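Local coordinates for protein shikimate dehydrogenase (NADP(+)) (Peptoclostridium difficile, PDB 5DZS) that probably catalyses the reversible NADPH-linked reduction of 3-dehydroshikimate to shikimate, a step in the chorismate pathway to the aromatic amino acids, at residues 178-183 with 206-211; 5-10 with 36-41. All blocks are in the same frame, centred on the assembly; numbering follows the deposited sequence. Where two conformers were deposited one is given.

Each contact pairs the C-terminal ends of two neighbouring parallel strands; one contact lies in each domain of the enzyme. Contact 2 (5-10 with 36-41) belongs to the mixed sheet of the N-terminal, substrate-binding domain; contact 1 (178-183 with 206-211) belongs to the all-parallel sheet of the nucleotide-binding domain. Their centres lie 21 Å apart and their nearest atoms about 9 Å, so they do not touch. Residues 206-211 of contact 1 include Leu209 and Tyr211, predicted to bind NADP(+) and shikimate respectively. In contact 2 the side chain of Leu6 comes within about 4 Å of those of Ser14 and Thr61, both predicted to bind shikimate, so both strand pairs border the probable active site.

Contact 1 of 2, residues 178-183 with 206-211; sequences ILNATP and LIDLIY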
ATOM      1  N   ILE B 178      16.009 -20.249 -17.633  1.00 36.19           N
ATOM      2  CA  ILE B 178      16.879 -19.149 -18.031  1.00 34.34           C
ATOM      3  C   ILE B 178      15.969 -17.931 -18.215  1.00 32.78           C
ATOM      4  O   ILE B 178      14.997 -17.952 -18.990  1.00 33.53           O
ATOM      5  CB  ILE B 178      17.770 -19.467 -19.252  1.00 36.84           C
ATOM      6  CG1 ILE B 178      18.772 -18.325 -19.491  1.00 36.08           C
ATOM      7  CG2 ILE B 178      16.944 -19.770 -20.496  1.00 39.63           C
ATOM      8  CD1 ILE B 178      19.861 -18.676 -20.489  1.00 37.56           C
ATOM      9  N   LEU B 179      16.304 -16.874 -17.489  1.00 29.49           N
ATOM     10  CA  LEU B 179      15.510 -15.651 -17.475  1.00 29.69           C
ATOM     11  C   LEU B 179      16.321 -14.477 -18.024  1.00 27.96           C
ATOM     12  O   LEU B 179      17.447 -14.196 -17.556  1.00 29.39           O
ATOM     13  CB  LEU B 179      15.018 -15.398 -16.059  1.00 29.76           C
ATOM     14  CG  LEU B 179      14.099 -14.175 -15.838  1.00 29.66           C
ATOM     15  CD1 LEU B 179      13.137 -14.406 -14.689  1.00 31.01           C
ATOM     16  CD2 LEU B 179      14.895 -12.898 -15.628  1.00 29.66           C
ATOM     17  N   ASN B 180      15.765 -13.821 -19.036  1.00 28.03           N
ATOM     18  CA  ASN B 180      16.411 -12.662 -19.630  1.00 28.53           C
ATOM     19  C   ASN B 180      16.025 -11.354 -18.945  1.00 29.04           C
ATOM     20  O   ASN B 180      14.887 -10.885 -19.088  1.00 29.66           O
ATOM     21  CB  ASN B 180      16.053 -12.524 -21.106  1.00 30.28           C
ATOM     22  CG  ASN B 180      16.683 -11.293 -21.727  1.00 33.27           C
ATOM     23  OD1 ASN B 180      17.838 -10.973 -21.447  1.00 34.08           O
ATOM     24  ND2 ASN B 180      15.923 -10.585 -22.553  1.00 34.31           N
ATOM     25  N   ALA B 181      16.973 -10.770 -18.221  1.00 29.56           N
ATOM     26  CA  ALA B 181      16.783  -9.474 -17.567  1.00 31.47           C
ATOM     27  C   ALA B 181      17.630  -8.389 -18.256  1.00 35.32           C
ATOM     28  O   ALA B 181      17.850  -7.329 -17.675  1.00 44.15           O
ATOM     29  CB  ALA B 181      17.143  -9.559 -16.093  1.00 30.78           C
ATOM     30  N   THR B 182      18.083  -8.650 -19.484  1.00 38.04           N
ATOM     31  CA  THR B 182      18.887  -7.696 -20.250  1.00 41.32           C
ATOM     32  C   THR B 182      17.975  -6.899 -21.176  1.00 46.78           C
ATOM     33  O   THR B 182      16.862  -7.323 -21.462  1.00 43.38           O
ATOM     34  CB  THR B 182      19.959  -8.388 -21.119  1.00 43.68           C
ATOM     35  OG1 THR B 182      19.363  -9.003 -22.274  1.00 42.34           O
ATOM     36  CG2 THR B 182      20.746  -9.415 -20.318  1.00 41.78           C
ATOM     37  N   PRO B 183      18.451  -5.745 -21.663  1.00 50.28           N
ATOM     38  CA  PRO B 183      17.625  -4.983 -22.595  1.00 56.52           C
ATOM     39  C   PRO B 183      17.685  -5.528 -24.034  1.00 60.76           C
ATOM     40  O   PRO B 183      17.140  -4.907 -24.942  1.00 65.84           O
ATOM     41  CB  PRO B 183      18.228  -3.576 -22.522  1.00 56.47           C
ATOM     42  CG  PRO B 183      19.644  -3.782 -22.133  1.00 55.16           C
ATOM     43  CD  PRO B 183      19.699  -5.041 -21.312  1.00 53.32           C
ATOM     44  N   LEU B 206      12.199 -20.835 -20.731  1.00 38.03           N
ATOM     45  CA  LEU B 206      12.733 -19.511 -21.009  1.00 36.59           C
ATOM     46  C   LEU B 206      11.749 -18.456 -20.553  1.00 33.99           C
ATOM     47  O   LEU B 206      10.572 -18.510 -20.901  1.00 35.33           O
ATOM     48  CB  LEU B 206      12.993 -19.276 -22.497  1.00 38.16           C
ATOM     49  CG  LEU B 206      14.223 -19.894 -23.147  1.00 40.14           C
ATOM     50  CD1 LEU B 206      14.061 -21.398 -23.254  1.00 42.99           C
ATOM     51  CD2 LEU B 206      14.422 -19.268 -24.521  1.00 40.83           C
ATOM     52  N   ILE B 207      12.230 -17.489 -19.783  1.00 35.81           N
ATOM     53  CA  ILE B 207      11.396 -16.376 -19.359  1.00 35.43           C
ATOM     54  C   ILE B 207      12.041 -15.099 -19.866  1.00 34.58           C
ATOM     55  O   ILE B 207      13.202 -14.826 -19.580  1.00 34.00           O
ATOM     56  CB  ILE B 207      11.241 -16.318 -17.827  1.00 35.07           C
ATOM     57  CG1 ILE B 207      10.580 -17.616 -17.336  1.00 39.48           C
ATOM     58  CG2 ILE B 207      10.428 -15.092 -17.419  1.00 34.58           C
ATOM     59  CD1 ILE B 207      10.540 -17.755 -15.833  1.00 42.49           C
ATOM     60  N   ASP B 208      11.293 -14.323 -20.640  1.00 32.30           N
ATOM     61  CA  ASP B 208      11.827 -13.062 -21.150  1.00 32.14           C
ATOM     62  C   ASP B 208      11.019 -11.917 -20.560  1.00 33.59           C
ATOM     63  O   ASP B 208       9.819 -11.865 -20.744  1.00 33.65           O
ATOM     64  CB  ASP B 208      11.767 -13.044 -22.685  1.00 33.83           C
ATOM     65  CG  ASP B 208      12.654 -11.960 -23.299  1.00 34.38           C
ATOM     66  OD1 ASP B 208      13.182 -11.102 -22.548  1.00 33.75           O
ATOM     67  OD2 ASP B 208      12.841 -11.988 -24.534  1.00 41.21           O
ATOM     68  N   LEU B 209      11.672 -11.006 -19.849  1.00 30.60           N
ATOM     69  CA  LEU B 209      10.947  -9.879 -19.257  1.00 29.82           C
ATOM     70  C   LEU B 209      10.568  -8.844 -20.306  1.00 33.27           C
ATOM     71  O   LEU B 209       9.720  -7.977 -20.057  1.00 31.72           O
ATOM     72  CB  LEU B 209      11.736  -9.244 -18.115  1.00 30.10           C
ATOM     73  CG  LEU B 209      12.090 -10.183 -16.956  1.00 31.43           C
ATOM     74  CD1 LEU B 209      12.711  -9.420 -15.793  1.00 31.74           C
ATOM     75  CD2 LEU B 209      10.882 -10.992 -16.492  1.00 34.34           C
ATOM     76  N   ILE B 210      11.179  -8.936 -21.479  1.00 36.10           N
ATOM     77  CA  ILE B 210      10.875  -8.029 -22.571  1.00 37.20           C
ATOM     78  C   ILE B 210       9.560  -8.413 -23.216  1.00 38.58           C
ATOM     79  O   ILE B 210       9.176  -9.585 -23.254  1.00 38.05           O
ATOM     80  CB  ILE B 210      11.960  -8.092 -23.672  1.00 42.27           C
ATOM     81  CG1 ILE B 210      13.333  -7.681 -23.117  1.00 43.94           C
ATOM     82  CG2 ILE B 210      11.577  -7.229 -24.866  1.00 44.34           C
ATOM     83  CD1 ILE B 210      13.392  -6.283 -22.529  1.00 46.96           C
ATOM     84  N   TYR B 211       8.845  -7.408 -23.695  1.00 39.96           N
ATOM     85  CA  TYR B 211       7.646  -7.662 -24.458  1.00 41.46           C
ATOM     86  C   TYR B 211       7.703  -6.856 -25.741  1.00 45.80           C
ATOM     87  O   TYR B 211       7.937  -5.650 -25.716  1.00 46.65           O
ATOM     88  CB  TYR B 211       6.355  -7.306 -23.721  1.00 39.75           C
ATOM     89  CG  TYR B 211       5.192  -7.402 -24.680  1.00 41.57           C
ATOM     90  CD1 TYR B 211       4.760  -8.640 -25.149  1.00 41.86           C
ATOM     91  CD2 TYR B 211       4.567  -6.260 -25.170  1.00 43.40           C
ATOM     92  CE1 TYR B 211       3.718  -8.745 -26.050  1.00 43.45           C
ATOM     93  CE2 TYR B 211       3.525  -6.351 -26.074  1.00 45.89           C
ATOM     94  CZ  TYR B 211       3.106  -7.596 -26.514  1.00 46.82           C
ATOM     95  OH  TYR B 211       2.064  -7.690 -27.407  1.00 51.70           O
TER
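Strands 177-180 and 205-208 are adjacent parallel strands of the Rossmann-type NADP-binding domain, joined by a beta-alpha-beta connection through the short helix 197-200. Ile207 N donates to Ile178 O (2.9 Å), and Ile207 O receives Asn180 N almost along its C=O axis; a weak bond from Leu209 N to Asn180 O continues the ladder just as the strands end. On one face the Leu179 and Ile207 side chains cross obliquely, CD1 of Leu179 3.9 Å from CG2 of Ile207, while CD2 of Leu179 meets CD1 of Leu209, a residue predicted to bind NADP(+). Helix 101-111 packs against Ile207 and Leu209 on this side.

On the other face Asn180 lies alongside Asp208, with Phe218 of helix 217-224 against both. From CB, 3.5 Å from Asp208 OD1, the Asn180 side chain runs with CG anti to the backbone N (chi1 178°). Its amide stands 61° from the carboxylate plane, and ND2 gives Asp208 OD1 a 2.8 Å bond. OD1 of Asn180 turns back to its own segment, taking Thr182 N in an Asx turn and Thr182 OG1 on a lone pair at 2.6 Å. The carboxylate is pinned in turn: Thr216 OG1 bonds to OD2, and a second Asx turn brings Ile210 N to Asp208 OD1 at 3.1 Å, from above the carboxylate plane.

Contact 2 of 2, residues 5-10 with 36-41; sequences GLVGEK and FEISKE
This is a parallel strand pairing on the side of the mixed sheet of the substrate-binding domain where strand 31-37, outermost within the chain, runs beside strand 2-8; both segments then leave the sheet. Phe36 N donates to Leu6 O at 2.7 Å, Gly8 N makes a weak bond to Phe36 O, and Ile38 N closes on Gly8 O at 3.0 Å, in the carbonyl plane. Phe36, with CG anti to its carbonyl carbon (chi1 -65°), brings ring atom CE2 to 3.5 Å from Gly5 CA, so the ring packs directly on the glycine backbone. Val7 crosses Phe36 obliquely, CG2 to CB at 4.0 Å, and CG1 approaches Ile38 CD1; Leu46 of helix 46-53 touches both Val7 and Ile38.

Beyond the strands the contact turns polar. Glu9 reaches out extended, CG anti to the backbone N, and its carboxylate meets the bent end of Lys40 in a salt bridge, OE1 to NZ 2.9 Å, with a weak second bond from NZ to OE2. A water donates to Glu9 OE2 and accepts from Lys40 N, linking the same two residues again. Glu37 OE2 passes 3.6 Å from Lys10 CA and takes its hydrogen bond from Leu11 N. With helix 16-27 connecting the two strands, the arrangement is a classic beta-alpha-beta unit, here at the edge of the sheet in the shikimate dehydrogenase substrate-binding domain.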
ATOM      1  N   GLY B   5       3.551   9.180 -15.538  1.00 15.68           N
ATOM      2  CA  GLY B   5       4.309   8.784 -16.699  1.00 15.90           C
ATOM      3  C   GLY B   5       5.422   7.830 -16.413  1.00 16.61           C
ATOM      4  O   GLY B   5       5.588   7.367 -15.272  1.00 17.06           O
ATOM      5  N   LEU B   6       6.186   7.557 -17.457  1.00 15.94           N
ATOM      6  CA  LEU B   6       7.286   6.611 -17.431  1.00 16.05           C
ATOM      7  C   LEU B   6       8.591   7.328 -17.715  1.00 17.10           C
ATOM      8  O   LEU B   6       8.737   7.966 -18.763  1.00 17.40           O
ATOM      9  CB  LEU B   6       7.066   5.521 -18.486  1.00 18.00           C
ATOM     10  CG  LEU B   6       8.203   4.512 -18.688  1.00 17.67           C
ATOM     11  CD1 LEU B   6       8.486   3.717 -17.433  1.00 18.35           C
ATOM     12  CD2 LEU B   6       7.912   3.609 -19.872  1.00 20.06           C
ATOM     13  N   VAL B   7       9.543   7.206 -16.780  1.00 16.27           N
ATOM     14  CA  VAL B   7      10.848   7.830 -16.911  1.00 17.17           C
ATOM     15  C   VAL B   7      11.897   6.815 -17.366  1.00 17.44           C
ATOM     16  O   VAL B   7      12.069   5.765 -16.736  1.00 18.80           O
ATOM     17  CB  VAL B   7      11.283   8.447 -15.579  1.00 18.36           C
ATOM     18  CG1 VAL B   7      12.729   8.953 -15.642  1.00 22.60           C
ATOM     19  CG2 VAL B   7      10.328   9.579 -15.178  1.00 19.32           C
ATOM     20  N   GLY B   8      12.596   7.133 -18.448  1.00 17.84           N
ATOM     21  CA  GLY B   8      13.652   6.264 -18.973  1.00 19.02           C
ATOM     22  C   GLY B   8      14.421   7.036 -20.010  1.00 21.24           C
ATOM     23  O   GLY B   8      14.065   8.159 -20.330  1.00 21.87           O
ATOM     24  N   GLU B   9      15.462   6.439 -20.567  1.00 23.38           N
ATOM     25  CA  GLU B   9      16.300   7.171 -21.529  1.00 29.40           C
ATOM     26  C   GLU B   9      15.712   7.166 -22.947  1.00 33.01           C
ATOM     27  O   GLU B   9      15.643   8.218 -23.610  1.00 34.28           O
ATOM     28  CB  GLU B   9      17.707   6.591 -21.500  1.00 31.39           C
ATOM     29  CG  GLU B   9      18.726   7.328 -22.341  1.00 35.90           C
ATOM     30  CD  GLU B   9      20.086   6.649 -22.294  1.00 38.85           C
ATOM     31  OE1 GLU B   9      20.154   5.444 -21.943  1.00 43.78           O
ATOM     32  OE2 GLU B   9      21.090   7.323 -22.612  1.00 44.21           O
ATOM     33  N   LYS B  10      15.259   5.990 -23.381  1.00 32.71           N
ATOM     34  CA  LYS B  10      14.671   5.793 -24.716  1.00 35.13           C
ATOM     35  C   LYS B  10      13.425   4.946 -24.539  1.00 33.45           C
ATOM     36  O   LYS B  10      13.523   3.799 -24.084  1.00 38.63           O
ATOM     37  CB  LYS B  10      15.660   5.049 -25.623  1.00 42.45           C
ATOM     38  CG  LYS B  10      17.040   5.687 -25.751  1.00 48.46           C
ATOM     39  CD  LYS B  10      16.984   7.047 -26.431  1.00 53.65           C
ATOM     40  CE  LYS B  10      18.390   7.600 -26.659  1.00 59.11           C
ATOM     41  NZ  LYS B  10      18.378   8.880 -27.424  1.00 59.78           N
ATOM     42  N   PHE B  36       8.129  10.020 -20.380  1.00 16.40           N
ATOM     43  CA  PHE B  36       9.029  11.089 -19.999  1.00 16.59           C
ATOM     44  C   PHE B  36      10.469  10.637 -20.342  1.00 17.35           C
ATOM     45  O   PHE B  36      11.187  10.143 -19.484  1.00 17.84           O
ATOM     46  CB  PHE B  36       8.986  11.435 -18.509  1.00 17.02           C
ATOM     47  CG  PHE B  36       7.690  12.009 -18.009  1.00 16.24           C
ATOM     48  CD1 PHE B  36       7.172  13.188 -18.542  1.00 16.65           C
ATOM     49  CD2 PHE B  36       7.010  11.420 -16.962  1.00 18.67           C
ATOM     50  CE1 PHE B  36       6.006  13.746 -18.024  1.00 17.14           C
ATOM     51  CE2 PHE B  36       5.828  11.983 -16.468  1.00 17.55           C
ATOM     52  CZ  PHE B  36       5.347  13.144 -16.987  1.00 16.84           C
ATOM     53  N   GLU B  37      10.884  10.800 -21.575  1.00 18.30           N
ATOM     54  CA  GLU B  37      12.266  10.487 -21.948  1.00 19.45           C
ATOM     55  C   GLU B  37      13.160  11.552 -21.321  1.00 19.17           C
ATOM     56  O   GLU B  37      12.922  12.753 -21.489  1.00 21.77           O
ATOM     57  CB  GLU B  37      12.430  10.459 -23.464  1.00 23.13           C
ATOM     58  CG  GLU B  37      11.733   9.308 -24.171  1.00 27.29           C
ATOM     59  CD  GLU B  37      12.169   9.178 -25.630  1.00 33.62           C
ATOM     60  OE1 GLU B  37      12.493  10.208 -26.271  1.00 42.24           O
ATOM     61  OE2 GLU B  37      12.198   8.048 -26.137  1.00 35.72           O
ATOM     62  N   ILE B  38      14.193  11.127 -20.617  0.50 18.29           N
ATOM     63  CA  ILE B  38      15.118  12.050 -19.977  0.50 19.22           C
ATOM     64  C   ILE B  38      16.515  11.507 -20.111  0.50 21.03           C
ATOM     65  O   ILE B  38      16.775  10.328 -19.827  0.50 22.45           O
ATOM     66  CB  ILE B  38      14.765  12.289 -18.492  0.50 18.86           C
ATOM     67  CG1 ILE B  38      13.345  12.866 -18.368  0.50 19.04           C
ATOM     68  CG2 ILE B  38      15.792  13.207 -17.832  0.50 20.38           C
ATOM     69  CD1 ILE B  38      12.915  13.070 -16.941  0.50 18.32           C
ATOM     70  N   SER B  39      17.414  12.393 -20.507  1.00 22.41           N
ATOM     71  CA  SER B  39      18.799  12.032 -20.752  1.00 24.41           C
ATOM     72  C   SER B  39      19.561  11.794 -19.438  1.00 24.70           C
ATOM     73  O   SER B  39      19.192  12.306 -18.387  1.00 24.00           O
ATOM     74  CB  SER B  39      19.482  13.149 -21.531  1.00 26.05           C
ATOM     75  OG  SER B  39      19.708  14.285 -20.715  1.00 29.23           O
ATOM     76  N   LYS B  40      20.683  11.083 -19.521  1.00 25.81           N
ATOM     77  CA  LYS B  40      21.469  10.816 -18.327  1.00 28.51           C
ATOM     78  C   LYS B  40      21.961  12.088 -17.623  1.00 29.03           C
ATOM     79  O   LYS B  40      22.044  12.123 -16.394  1.00 32.35           O
ATOM     80  CB  LYS B  40      22.691   9.976 -18.691  1.00 32.41           C
ATOM     81  CG  LYS B  40      22.376   8.553 -19.091  1.00 35.85           C
ATOM     82  CD  LYS B  40      23.683   7.801 -19.357  1.00 42.30           C
ATOM     83  CE  LYS B  40      23.476   6.295 -19.374  1.00 47.41           C
ATOM     84  NZ  LYS B  40      22.543   5.845 -20.439  1.00 49.05           N
ATOM     85  N   GLU B  41      22.257  13.126 -18.406  0.50 28.97           N
ATOM     86  CA  GLU B  41      22.751  14.387 -17.857  0.50 31.87           C
ATOM     87  C   GLU B  41      21.670  15.245 -17.187  0.50 30.32           C
ATOM     88  O   GLU B  41      21.980  16.230 -16.505  0.50 30.09           O
ATOM     89  CB  GLU B  41      23.491  15.204 -18.931  0.50 35.35           C
ATOM     90  CG  GLU B  41      22.741  15.459 -20.235  0.50 36.34           C
ATOM     91  CD  GLU B  41      22.935  14.381 -21.311  0.50 37.20           C
ATOM     92  OE1 GLU B  41      23.231  13.203 -21.001  0.50 31.93           O
ATOM     93  OE2 GLU B  41      22.792  14.735 -22.507  0.50 41.99           O
TER
HETATM   94  O   HOH W   1      21.139   9.835 -22.104  1.00 35.78           O